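Local coordinates for protein ubiquinone biosynthesis accessory factor UbiJ (Escherichia coli, PDB 6H6O) that is required for aerobic ubiquinone biosynthesis, binding hydrophobic biosynthetic intermediates through its SCP2 domain and stabilising the Ubi complex, at residues I22-N27 and Q67-L71; L30-L36 and L125-A131; A39-L43 and N118-L122; V47-K53 and D79-Y85. All blocks are in the same frame, centred on the assembly; numbering follows the deposited sequence. Where two conformers were deposited one is given.

Contact 1: residues I22-N27 and Q67-L71. With CA (calcium ion), chain I.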
# COMPACT_ATOMS: atom_id res chain seq x y z
N ILE A 22 -5.56 4.22 1.49
CA ILE A 22 -5.09 4.84 0.24
C ILE A 22 -5.79 6.18 0.03
O ILE A 22 -5.13 7.15 -0.32
CB ILE A 22 -5.20 3.86 -0.98
CG1 ILE A 22 -4.21 2.68 -0.81
CG2 ILE A 22 -4.93 4.58 -2.33
CD1 ILE A 22 -4.54 1.49 -1.77
N GLU A 23 -7.12 6.23 0.27
CA GLU A 23 -7.89 7.47 0.11
C GLU A 23 -7.35 8.57 1.04
O GLU A 23 -7.13 9.70 0.59
CB GLU A 23 -9.39 7.21 0.40
CG GLU A 23 -10.23 8.46 0.24
CD GLU A 23 -11.73 8.24 0.31
OE1 GLU A 23 -12.23 7.33 -0.39
OE2 GLU A 23 -12.42 9.03 0.99
N SER A 24 -7.11 8.22 2.33
CA SER A 24 -6.58 9.17 3.30
C SER A 24 -5.21 9.73 2.84
O SER A 24 -5.00 10.94 2.86
CB SER A 24 -6.45 8.52 4.68
OG SER A 24 -5.94 9.45 5.61
N LEU A 25 -4.31 8.83 2.39
CA LEU A 25 -2.97 9.17 1.90
C LEU A 25 -3.06 10.12 0.70
O LEU A 25 -2.40 11.16 0.71
CB LEU A 25 -2.21 7.90 1.48
CG LEU A 25 -1.25 7.25 2.51
CD1 LEU A 25 -0.86 5.87 2.07
CD2 LEU A 25 0.02 8.06 2.64
N LEU A 26 -3.88 9.77 -0.31
CA LEU A 26 -4.07 10.59 -1.51
C LEU A 26 -4.63 11.95 -1.20
O LEU A 26 -4.19 12.94 -1.78
CB LEU A 26 -4.94 9.87 -2.54
CG LEU A 26 -4.33 8.65 -3.23
CD1 LEU A 26 -5.37 7.93 -4.05
CD2 LEU A 26 -3.07 9.02 -4.06
N ASN A 27 -5.61 12.03 -0.27
CA ASN A 27 -6.18 13.33 0.07
C ASN A 27 -5.20 14.23 0.83
O ASN A 27 -5.07 15.40 0.49
CB ASN A 27 -7.50 13.19 0.79
CG ASN A 27 -8.59 12.84 -0.21
OD1 ASN A 27 -8.86 13.59 -1.15
ND2 ASN A 27 -9.20 11.69 -0.04
N GLN A 67 -11.98 16.46 -2.86
CA GLN A 67 -11.28 15.21 -2.54
C GLN A 67 -11.30 14.23 -3.67
O GLN A 67 -12.06 14.40 -4.64
CB GLN A 67 -11.92 14.55 -1.30
CG GLN A 67 -13.34 14.01 -1.52
CD GLN A 67 -13.95 13.53 -0.24
OE1 GLN A 67 -13.76 12.38 0.15
NE2 GLN A 67 -14.74 14.37 0.41
N VAL A 68 -10.52 13.15 -3.49
CA VAL A 68 -10.54 11.98 -4.37
C VAL A 68 -11.11 10.86 -3.50
O VAL A 68 -10.76 10.72 -2.31
CB VAL A 68 -9.15 11.62 -4.99
CG1 VAL A 68 -8.07 11.48 -3.92
CG2 VAL A 68 -9.23 10.36 -5.87
N ASP A 69 -12.01 10.10 -4.08
CA ASP A 69 -12.60 8.97 -3.41
C ASP A 69 -11.99 7.72 -4.00
O ASP A 69 -11.77 7.65 -5.21
CB ASP A 69 -14.12 8.99 -3.55
CG ASP A 69 -14.72 9.98 -2.59
OD1 ASP A 69 -14.81 9.66 -1.38
OD2 ASP A 69 -15.00 11.12 -3.01
N VAL A 70 -11.64 6.75 -3.13
CA VAL A 70 -11.06 5.50 -3.56
C VAL A 70 -12.09 4.39 -3.27
O VAL A 70 -12.61 4.32 -2.15
CB VAL A 70 -9.67 5.19 -2.96
CG1 VAL A 70 -9.10 3.90 -3.52
CG2 VAL A 70 -8.70 6.35 -3.23
N LEU A 71 -12.37 3.55 -4.27
CA LEU A 71 -13.31 2.43 -4.17
C LEU A 71 -12.63 1.15 -4.62
O LEU A 71 -11.66 1.19 -5.37
CB LEU A 71 -14.56 2.70 -5.02
CG LEU A 71 -15.52 3.77 -4.51
CD1 LEU A 71 -15.50 4.99 -5.42
CD2 LEU A 71 -16.90 3.21 -4.40
CA CA I . -14.40 7.87 0.29
O HOH W 1 -14.72 5.94 -1.15
O HOH W 2 -16.70 7.26 0.39
O HOH W 3 -15.01 9.46 1.67
O HOH W 4 -13.92 6.43 1.94
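Glu23 and Asn27, one turn apart on a helix, hold the backbone of the strand 68-71. The Asn27 amide spans Val68 almost as a neighbouring strand would. Asn27 OD1 accepts a hydrogen bond from Val68 N at 2.9 Å, in the carbonyl plane and on a lone pair. Its ND2 donates to Val68 O at the same length. The two bonds fix the rotation of the amide, which meets the Val68 backbone in its own plane.

Glu23 runs extended, with CG anti to the backbone N (chi1 -180°). This carries its carboxylate past Val68 O to Val70 N, which donates to OE1 at 2.9 Å in a nearly straight bond (173°). The N-H comes in from above the carboxylate plane. Both oxygens also bind a calcium ion, OE1 at 2.3 Å and OE2 at 2.4 Å. Asp69 OD1 adds a third protein oxygen at 2.5 Å. The two carboxylates lie side by side with their planes 88° apart. Four waters complete the shell.

Val70 CG2 meets Leu26 CD1 at 3.8 Å. Helix 14-30 thus runs nearly antiparallel along strand 68-71, one of the two outermost strands of the chain's SCP2-type sheet. Leu26 continues onto Leu61 of strand 58-63, and Leu25 packs on Leu17 of the second subunit.

Contact 2: residues L30-L36 and L125-A131. With CA (calcium ion), chain G; CA (calcium ion), chain H.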
# COMPACT_ATOMS: atom_id res chain seq x y z
N LEU A 30 -2.38 15.17 -2.02
CA LEU A 30 -2.84 15.88 -3.21
C LEU A 30 -3.86 16.98 -3.00
O LEU A 30 -3.84 17.94 -3.77
CB LEU A 30 -3.40 14.88 -4.24
CG LEU A 30 -2.49 13.73 -4.70
CD1 LEU A 30 -3.25 12.77 -5.58
CD2 LEU A 30 -1.20 14.24 -5.43
N TYR A 31 -4.75 16.86 -2.01
CA TYR A 31 -5.84 17.83 -1.83
C TYR A 31 -5.69 18.81 -0.67
O TYR A 31 -6.52 19.72 -0.56
CB TYR A 31 -7.16 17.07 -1.67
CG TYR A 31 -7.76 16.67 -3.00
CD1 TYR A 31 -7.35 15.52 -3.66
CD2 TYR A 31 -8.74 17.46 -3.60
CE1 TYR A 31 -7.89 15.16 -4.90
CE2 TYR A 31 -9.31 17.10 -4.81
CZ TYR A 31 -8.89 15.95 -5.45
OH TYR A 31 -9.47 15.59 -6.63
N ARG A 32 -4.69 18.62 0.20
CA ARG A 32 -4.54 19.51 1.36
C ARG A 32 -4.08 20.92 0.95
O ARG A 32 -4.54 21.90 1.54
CB ARG A 32 -3.55 18.88 2.36
CG ARG A 32 -3.37 19.64 3.67
CD ARG A 32 -2.49 18.83 4.61
NE ARG A 32 -2.23 19.55 5.86
CZ ARG A 32 -2.97 19.45 6.96
NH1 ARG A 32 -2.65 20.15 8.05
NH2 ARG A 32 -4.03 18.66 6.98
N SER A 33 -3.19 21.03 -0.05
CA SER A 33 -2.65 22.33 -0.44
C SER A 33 -3.50 23.09 -1.45
O SER A 33 -3.69 22.62 -2.58
CB SER A 33 -1.22 22.21 -0.93
OG SER A 33 -0.78 23.49 -1.36
N PRO A 34 -3.93 24.33 -1.12
CA PRO A 34 -4.69 25.13 -2.11
C PRO A 34 -3.84 25.56 -3.32
O PRO A 34 -4.43 25.89 -4.36
CB PRO A 34 -5.19 26.33 -1.31
CG PRO A 34 -4.28 26.43 -0.15
CD PRO A 34 -3.77 25.06 0.16
N ALA A 35 -2.47 25.52 -3.21
CA ALA A 35 -1.60 25.89 -4.33
C ALA A 35 -1.77 24.96 -5.56
O ALA A 35 -1.46 25.36 -6.68
CB ALA A 35 -0.13 25.89 -3.89
N LEU A 36 -2.22 23.71 -5.32
CA LEU A 36 -2.39 22.70 -6.39
C LEU A 36 -3.73 22.75 -7.14
O LEU A 36 -3.96 21.92 -8.03
CB LEU A 36 -2.16 21.30 -5.82
CG LEU A 36 -0.82 21.03 -5.15
CD1 LEU A 36 -0.79 19.63 -4.59
CD2 LEU A 36 0.34 21.24 -6.12
N LEU A 125 3.83 17.94 -8.98
CA LEU A 125 3.65 19.28 -8.41
C LEU A 125 3.40 19.22 -6.91
O LEU A 125 3.79 20.14 -6.20
CB LEU A 125 2.54 20.04 -9.14
CG LEU A 125 2.92 20.47 -10.59
CD1 LEU A 125 1.71 20.95 -11.35
CD2 LEU A 125 4.00 21.56 -10.60
N ALA A 126 2.77 18.12 -6.42
CA ALA A 126 2.52 17.93 -4.99
C ALA A 126 3.81 17.74 -4.19
O ALA A 126 3.88 18.09 -3.00
CB ALA A 126 1.54 16.78 -4.75
N GLU A 127 4.83 17.20 -4.85
CA GLU A 127 6.16 17.03 -4.26
C GLU A 127 6.90 18.38 -4.30
O GLU A 127 7.60 18.73 -3.34
CB GLU A 127 6.94 15.98 -5.05
CG GLU A 127 8.12 15.40 -4.30
CD GLU A 127 9.04 14.51 -5.13
OE1 GLU A 127 8.93 14.53 -6.38
OE2 GLU A 127 9.89 13.82 -4.53
N PHE A 128 6.73 19.16 -5.41
CA PHE A 128 7.35 20.48 -5.57
C PHE A 128 6.85 21.44 -4.49
O PHE A 128 7.62 22.21 -3.92
CB PHE A 128 7.06 21.05 -6.98
CG PHE A 128 7.02 22.56 -7.07
CD1 PHE A 128 8.19 23.31 -7.06
CD2 PHE A 128 5.80 23.24 -7.15
CE1 PHE A 128 8.15 24.71 -7.11
CE2 PHE A 128 5.76 24.63 -7.19
CZ PHE A 128 6.93 25.36 -7.17
N ASP A 129 5.53 21.47 -4.29
CA ASP A 129 4.88 22.34 -3.35
C ASP A 129 5.17 21.85 -1.91
O ASP A 129 4.75 20.76 -1.56
CB ASP A 129 3.38 22.40 -3.66
CG ASP A 129 2.60 23.15 -2.62
OD1 ASP A 129 3.11 24.13 -2.11
OD2 ASP A 129 1.48 22.73 -2.32
N PRO A 130 5.87 22.65 -1.07
CA PRO A 130 6.24 22.17 0.29
C PRO A 130 5.09 22.04 1.30
O PRO A 130 5.31 21.48 2.37
CB PRO A 130 7.31 23.16 0.75
CG PRO A 130 7.04 24.41 -0.02
CD PRO A 130 6.45 23.98 -1.35
N ALA A 131 3.87 22.52 0.97
CA ALA A 131 2.71 22.40 1.86
C ALA A 131 2.24 20.94 1.98
O ALA A 131 2.45 20.13 1.07
CB ALA A 131 1.57 23.27 1.36
CA CA G . 3.38 18.95 -1.01
CA CA H . 8.74 14.09 -9.19
O HOH W 5 1.49 20.04 -1.84
O HOH W 6 5.21 17.89 -0.11
O HOH W 7 1.76 17.28 -0.49
O HOH W 8 6.62 12.78 -8.50
O HOH W 9 10.31 16.13 -9.20
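Leu30 CA lies 6.0 Å from Ala126 CA and Ala35 CA lies 7.5 Å from Asp129 CA, as the loop after helix 14-30 passes the end of helix 113-128. The contact joins this loop of the SCP2 domain, which leads to helix 37-41, to the last helix of the chain. Ser33 forms an ST turn in the loop: its OG accepts from Ala35 N, two residues on.

Ser33 OG also donates across the contact to Asp129 OD2, at 2.6 Å. It reaches the syn side of the carboxylate, near its plane. The hydroxyl therefore gives one bond and takes another, which fixes its rotation. Asp129 has CG anti to its own N (chi1 173°), and this sends the carboxylate out from the helix end to Ser33.

Leu36 fills the apolar side. Its CD1 sits 3.7 Å from Ala126 CB, and CD2 touches Leu125 CB. From the end of helix 14-30, Leu30 CD2 reaches Ala126 CB at 3.8 Å. The alanine methyl is thus met by two leucines.

At the end of helix 113-128, a calcium ion is bound by Ala126 O, Asp129 O and three waters, and by Ala131 O in the conformer given. One of these waters, 2.3 Å from the calcium ion, donates a hydrogen bond to Asp129 OD2 at 2.7 Å.

Contact 3: residues A39-L43 and N118-L122; sequences ARSRL and NFVAL
Ala39 O, Arg42 NE and Asn118 O all meet on one water, which ties the short helix 37-41 and the turn after it to helix 113-128. The water donates to Ala39 O at 2.7 Å and to Asn118 O at 2.9 Å. It accepts from Arg42 NE at 2.8 Å, in the guanidinium plane. A second water accepts from Asn118 ND2 and donates to Arg42 O, both at 2.7 Å.

The Arg42 and Asn118 side chains cross at about a right angle, yet the guanidinium and amide planes are only 20° apart. The Arg42 chain bends at chi3 (-70°), and this bend brings NH2 to 3.8 Å from Ala121 CB. With an alanine here in place of Asn118, the second water would probably lose its donor on helix 113-128, and Arg42 CB and CD would lose the amide they lie against.

In the SCP2 domain this joins helix 37-41 and the residues after it to helix 113-128. Leu43 and Leu122 fill much of the buried side, beside Ala39 and the Arg40 chain. Leu43 CD1 meets Leu122 CD2 at 3.7 Å and comes to the edge of the Phe119 ring. Leu43 also touches Phe63 of the sheet. Leu122 CD1 lies 3.7 Å from Arg40 CG, whose guanidinium bonds to the backbone oxygens of Ser33 and Leu30.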
# COMPACT_ATOMS: atom_id res chain seq x y z
N ALA A 39 -3.83 22.38 -10.98
CA ALA A 39 -3.38 21.06 -11.40
C ALA A 39 -4.48 20.03 -11.13
O ALA A 39 -4.70 19.16 -11.97
CB ALA A 39 -2.10 20.69 -10.66
N ARG A 40 -5.19 20.13 -9.99
CA ARG A 40 -6.29 19.20 -9.69
C ARG A 40 -7.47 19.39 -10.64
O ARG A 40 -8.14 18.40 -10.98
CB ARG A 40 -6.77 19.34 -8.26
CG ARG A 40 -5.75 18.83 -7.25
CD ARG A 40 -6.29 18.77 -5.83
NE ARG A 40 -6.87 20.04 -5.39
CZ ARG A 40 -6.31 20.89 -4.53
NH1 ARG A 40 -5.14 20.61 -3.97
NH2 ARG A 40 -6.92 22.02 -4.22
N SER A 41 -7.71 20.64 -11.11
CA SER A 41 -8.85 20.95 -12.01
C SER A 41 -8.87 20.09 -13.27
O SER A 41 -9.95 19.74 -13.75
CB SER A 41 -8.89 22.43 -12.37
OG SER A 41 -7.96 22.73 -13.38
N ARG A 42 -7.67 19.71 -13.77
CA ARG A 42 -7.51 18.87 -14.96
C ARG A 42 -8.12 17.45 -14.77
O ARG A 42 -8.39 16.78 -15.75
CB ARG A 42 -6.01 18.75 -15.30
CG ARG A 42 -5.41 20.07 -15.80
CD ARG A 42 -4.07 19.89 -16.48
NE ARG A 42 -3.02 19.53 -15.52
CZ ARG A 42 -1.86 20.17 -15.38
NH1 ARG A 42 -1.57 21.21 -16.15
NH2 ARG A 42 -0.98 19.76 -14.48
N LEU A 43 -8.30 17.00 -13.52
CA LEU A 43 -8.83 15.67 -13.17
C LEU A 43 -10.28 15.70 -12.70
O LEU A 43 -10.85 14.64 -12.43
CB LEU A 43 -7.95 15.02 -12.07
CG LEU A 43 -6.53 14.65 -12.50
CD1 LEU A 43 -5.65 14.37 -11.27
CD2 LEU A 43 -6.52 13.43 -13.43
N ASN A 118 -2.08 13.66 -16.36
CA ASN A 118 -2.47 14.73 -15.43
C ASN A 118 -2.31 14.29 -13.98
O ASN A 118 -1.88 15.08 -13.16
CB ASN A 118 -3.90 15.22 -15.72
CG ASN A 118 -3.98 15.96 -17.04
OD1 ASN A 118 -2.99 16.51 -17.52
ND2 ASN A 118 -5.15 16.02 -17.63
N PHE A 119 -2.57 13.02 -13.70
CA PHE A 119 -2.39 12.47 -12.36
C PHE A 119 -0.89 12.53 -11.94
O PHE A 119 -0.56 13.02 -10.84
CB PHE A 119 -2.96 11.05 -12.26
CG PHE A 119 -2.80 10.45 -10.88
CD1 PHE A 119 -3.55 10.93 -9.81
CD2 PHE A 119 -1.85 9.48 -10.64
CE1 PHE A 119 -3.40 10.39 -8.52
CE2 PHE A 119 -1.67 8.96 -9.34
CZ PHE A 119 -2.47 9.40 -8.30
N VAL A 120 0.00 12.05 -12.82
CA VAL A 120 1.46 12.04 -12.62
C VAL A 120 1.99 13.51 -12.49
O VAL A 120 2.77 13.80 -11.58
CB VAL A 120 2.17 11.19 -13.73
CG1 VAL A 120 3.70 11.34 -13.69
CG2 VAL A 120 1.74 9.72 -13.63
N ALA A 121 1.49 14.42 -13.35
CA ALA A 121 1.83 15.85 -13.31
C ALA A 121 1.41 16.43 -11.94
O ALA A 121 2.19 17.17 -11.34
CB ALA A 121 1.14 16.59 -14.44
N LEU A 122 0.20 16.08 -11.45
CA LEU A 122 -0.29 16.52 -10.13
C LEU A 122 0.60 16.00 -9.01
O LEU A 122 1.00 16.80 -8.15
CB LEU A 122 -1.78 16.13 -9.91
CG LEU A 122 -2.36 16.32 -8.49
CD1 LEU A 122 -2.29 17.79 -8.03
CD2 LEU A 122 -3.79 15.79 -8.41
O HOH W 10 -2.72 17.87 -13.34
O HOH W 11 -7.40 14.57 -17.04

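Contact 4: residues V47-K53 and D79-Y85; sequences VLRVEVK and DCTVIAY. With CA (calcium ion), chain F; LMR ((2S)-2-hydroxybutanedioic acid), chain E; LMR ((2S)-2-hydroxybutanedioic acid), chain C.
Lys53 lies across one face of the Tyr85 ring, its CB 3.7 Å from the ring centroid and 15° off the normal, a CH-pi contact. A bound malate covers the opposite face, with its C2 over the rim. The lysine chain bends at chi3 (103°), and its CD stays by Tyr85 CE2. A serine in place of Tyr85 lacks the ring, and both Lys53 and the malate would probably lose the flat surface they rest on.

Behind this pair run two parallel strands. Arg49 N donates to Cys80 O and Glu51 N to Val82 O; Val82 N and Ala84 N return bonds to Arg49 O and Glu51 O. Paired residues send their side chains to the same face. On one face Val50 and Val82 lie side by side, CG2 to CG2 at 3.7 Å. Leu48 CD1 reaches Cys80 SG at 3.8 Å there. On the other face Glu51 CB lies 3.8 Å from Ile83 CG1. Arg49 runs extended to a salt bridge with Glu51, NE to OE2 at 2.9 Å; Ser58 bonds to both residues.

The far end is tied by Asp79. Its OD2 accepts from Val47 N at 2.8 Å on the anti lone pair, while both carboxylate oxygens bind a calcium ion. Its OD1 lies 2.7 Å from O2 of a second malate, in a pocket with Ala78, Gly111 and Asp112.

Strand 47-52 is the middle strand of the mixed SCP2-type sheet, and 80-84 is its parallel neighbour. Strands 58-63 and 107-111 flank them. Helix 113-128 covers Leu48, Cys80 and Val82 with Val115 and Val116.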
# COMPACT_ATOMS: atom_id res chain seq x y z
N VAL A 47 -12.67 9.37 -13.59
CA VAL A 47 -12.64 8.04 -12.97
C VAL A 47 -11.39 7.30 -13.50
O VAL A 47 -11.31 7.00 -14.71
CB VAL A 47 -13.91 7.21 -13.22
CG1 VAL A 47 -13.82 5.86 -12.48
CG2 VAL A 47 -15.17 7.97 -12.81
N LEU A 48 -10.41 7.04 -12.62
CA LEU A 48 -9.18 6.35 -12.98
C LEU A 48 -9.17 4.98 -12.32
O LEU A 48 -9.16 4.90 -11.09
CB LEU A 48 -7.96 7.18 -12.54
CG LEU A 48 -6.54 6.55 -12.71
CD1 LEU A 48 -6.24 6.20 -14.19
CD2 LEU A 48 -5.45 7.49 -12.16
N ARG A 49 -9.18 3.91 -13.14
CA ARG A 49 -9.13 2.53 -12.65
C ARG A 49 -7.69 2.03 -12.65
O ARG A 49 -7.01 2.13 -13.67
CB ARG A 49 -10.03 1.62 -13.50
CG ARG A 49 -10.28 0.26 -12.86
CD ARG A 49 -11.41 -0.50 -13.56
NE ARG A 49 -11.73 -1.71 -12.80
CZ ARG A 49 -12.92 -2.00 -12.29
NH1 ARG A 49 -13.96 -1.19 -12.48
NH2 ARG A 49 -13.09 -3.11 -11.58
N VAL A 50 -7.23 1.49 -11.53
CA VAL A 50 -5.87 0.99 -11.36
C VAL A 50 -5.94 -0.51 -11.09
O VAL A 50 -6.53 -0.95 -10.10
CB VAL A 50 -5.04 1.75 -10.27
CG1 VAL A 50 -3.61 1.23 -10.21
CG2 VAL A 50 -5.06 3.26 -10.47
N GLU A 51 -5.39 -1.30 -12.03
CA GLU A 51 -5.32 -2.76 -11.93
C GLU A 51 -3.88 -3.10 -11.55
O GLU A 51 -2.98 -2.93 -12.38
CB GLU A 51 -5.70 -3.44 -13.26
CG GLU A 51 -7.07 -3.05 -13.81
CD GLU A 51 -8.31 -3.59 -13.11
OE1 GLU A 51 -8.18 -4.28 -12.08
OE2 GLU A 51 -9.42 -3.28 -13.59
N VAL A 52 -3.65 -3.46 -10.29
CA VAL A 52 -2.30 -3.78 -9.84
C VAL A 52 -2.10 -5.28 -10.11
O VAL A 52 -2.81 -6.11 -9.55
CB VAL A 52 -1.99 -3.38 -8.36
CG1 VAL A 52 -0.52 -3.60 -8.03
CG2 VAL A 52 -2.33 -1.91 -8.10
N LYS A 53 -1.15 -5.61 -11.02
CA LYS A 53 -0.86 -6.99 -11.40
C LYS A 53 -0.45 -7.80 -10.15
O LYS A 53 0.28 -7.30 -9.30
CB LYS A 53 0.25 -7.04 -12.46
CG LYS A 53 -0.22 -6.71 -13.86
CD LYS A 53 0.70 -7.32 -14.89
CE LYS A 53 0.13 -8.56 -15.53
NZ LYS A 53 1.04 -9.09 -16.59
N ASP A 79 -12.61 6.45 -17.11
CA ASP A 79 -12.12 7.32 -18.17
C ASP A 79 -10.75 6.87 -18.65
O ASP A 79 -10.37 7.10 -19.81
CB ASP A 79 -12.09 8.76 -17.65
CG ASP A 79 -13.50 9.27 -17.35
OD1 ASP A 79 -14.35 9.27 -18.28
OD2 ASP A 79 -13.81 9.52 -16.18
N CYS A 80 -10.02 6.23 -17.74
CA CYS A 80 -8.67 5.74 -17.99
C CYS A 80 -8.45 4.53 -17.08
O CYS A 80 -8.92 4.52 -15.93
CB CYS A 80 -7.64 6.83 -17.70
SG CYS A 80 -5.91 6.33 -17.95
N THR A 81 -7.78 3.50 -17.62
CA THR A 81 -7.45 2.29 -16.87
C THR A 81 -5.96 2.04 -17.03
O THR A 81 -5.44 2.06 -18.16
CB THR A 81 -8.29 1.08 -17.34
OG1 THR A 81 -9.68 1.39 -17.16
CG2 THR A 81 -7.93 -0.22 -16.59
N VAL A 82 -5.27 1.84 -15.91
CA VAL A 82 -3.84 1.60 -15.90
C VAL A 82 -3.59 0.22 -15.31
O VAL A 82 -4.26 -0.16 -14.34
CB VAL A 82 -2.99 2.73 -15.24
CG1 VAL A 82 -3.17 4.06 -15.97
CG2 VAL A 82 -3.32 2.90 -13.77
N ILE A 83 -2.70 -0.55 -15.95
CA ILE A 83 -2.34 -1.90 -15.53
C ILE A 83 -0.81 -1.96 -15.37
O ILE A 83 -0.08 -1.67 -16.31
CB ILE A 83 -2.87 -3.02 -16.48
CG1 ILE A 83 -4.39 -2.87 -16.78
CG2 ILE A 83 -2.56 -4.42 -15.88
CD1 ILE A 83 -4.70 -2.36 -18.15
N ALA A 84 -0.34 -2.31 -14.15
CA ALA A 84 1.09 -2.35 -13.87
C ALA A 84 1.37 -3.10 -12.57
O ALA A 84 0.47 -3.24 -11.74
CB ALA A 84 1.63 -0.94 -13.75
N TYR A 85 2.63 -3.54 -12.37
CA TYR A 85 3.04 -4.16 -11.12
C TYR A 85 3.22 -2.98 -10.12
O TYR A 85 3.49 -1.84 -10.54
CB TYR A 85 4.34 -4.98 -11.28
CG TYR A 85 4.12 -6.36 -11.86
CD1 TYR A 85 3.62 -7.39 -11.07
CD2 TYR A 85 4.41 -6.64 -13.19
CE1 TYR A 85 3.38 -8.65 -11.60
CE2 TYR A 85 4.18 -7.91 -13.73
CZ TYR A 85 3.66 -8.91 -12.93
OH TYR A 85 3.43 -10.17 -13.43
CA CA F . -16.21 9.99 -16.93
C1 LMR E . -14.94 5.81 -21.92
O1A LMR E . -15.63 5.22 -22.73
O1B LMR E . -14.15 5.22 -21.05
C2 LMR E . -14.95 7.32 -21.81
O2 LMR E . -14.79 7.76 -20.47
C3 LMR E . -13.88 7.97 -22.69
C4 LMR E . -12.48 7.84 -22.14
O4A LMR E . -12.14 8.83 -21.36
O4B LMR E . -11.75 6.92 -22.42
C1 LMR C . 6.71 -11.34 -9.76
O1A LMR C . 7.73 -12.10 -10.07
O1B LMR C . 5.86 -11.64 -8.94
C2 LMR C . 6.65 -10.04 -10.54
O2 LMR C . 6.08 -9.01 -9.73
C3 LMR C . 8.02 -9.59 -11.02
C4 LMR C . 7.96 -8.24 -11.70
O4A LMR C . 7.85 -7.20 -11.08
O4B LMR C . 8.03 -8.31 -13.00
O HOH W 12 -16.71 7.75 -16.42
O HOH W 13 -16.90 10.54 -14.82

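In the fold
Contacts 2 and 3 share helix 113-128, and their centres are 11 Å apart. Arg40 also ties contact 3 to the loop of contact 2. Contact 1 touches contact 2 where Tyr31 CE2 packs 3.4 Å from Gln67 N. Phe119 of contact 3 is central: it meets Leu26 of contact 1, Leu30 of contact 2 and Leu48 of contact 4. Contacts 1 and 4 stand on the same sheet, with centres 15 Å apart and no touch. Contacts 2 and 4 are farther separated, about 23 Å between centres. Both malates bind at contact 4, while calcium ions sit at contacts 1, 2 and 4.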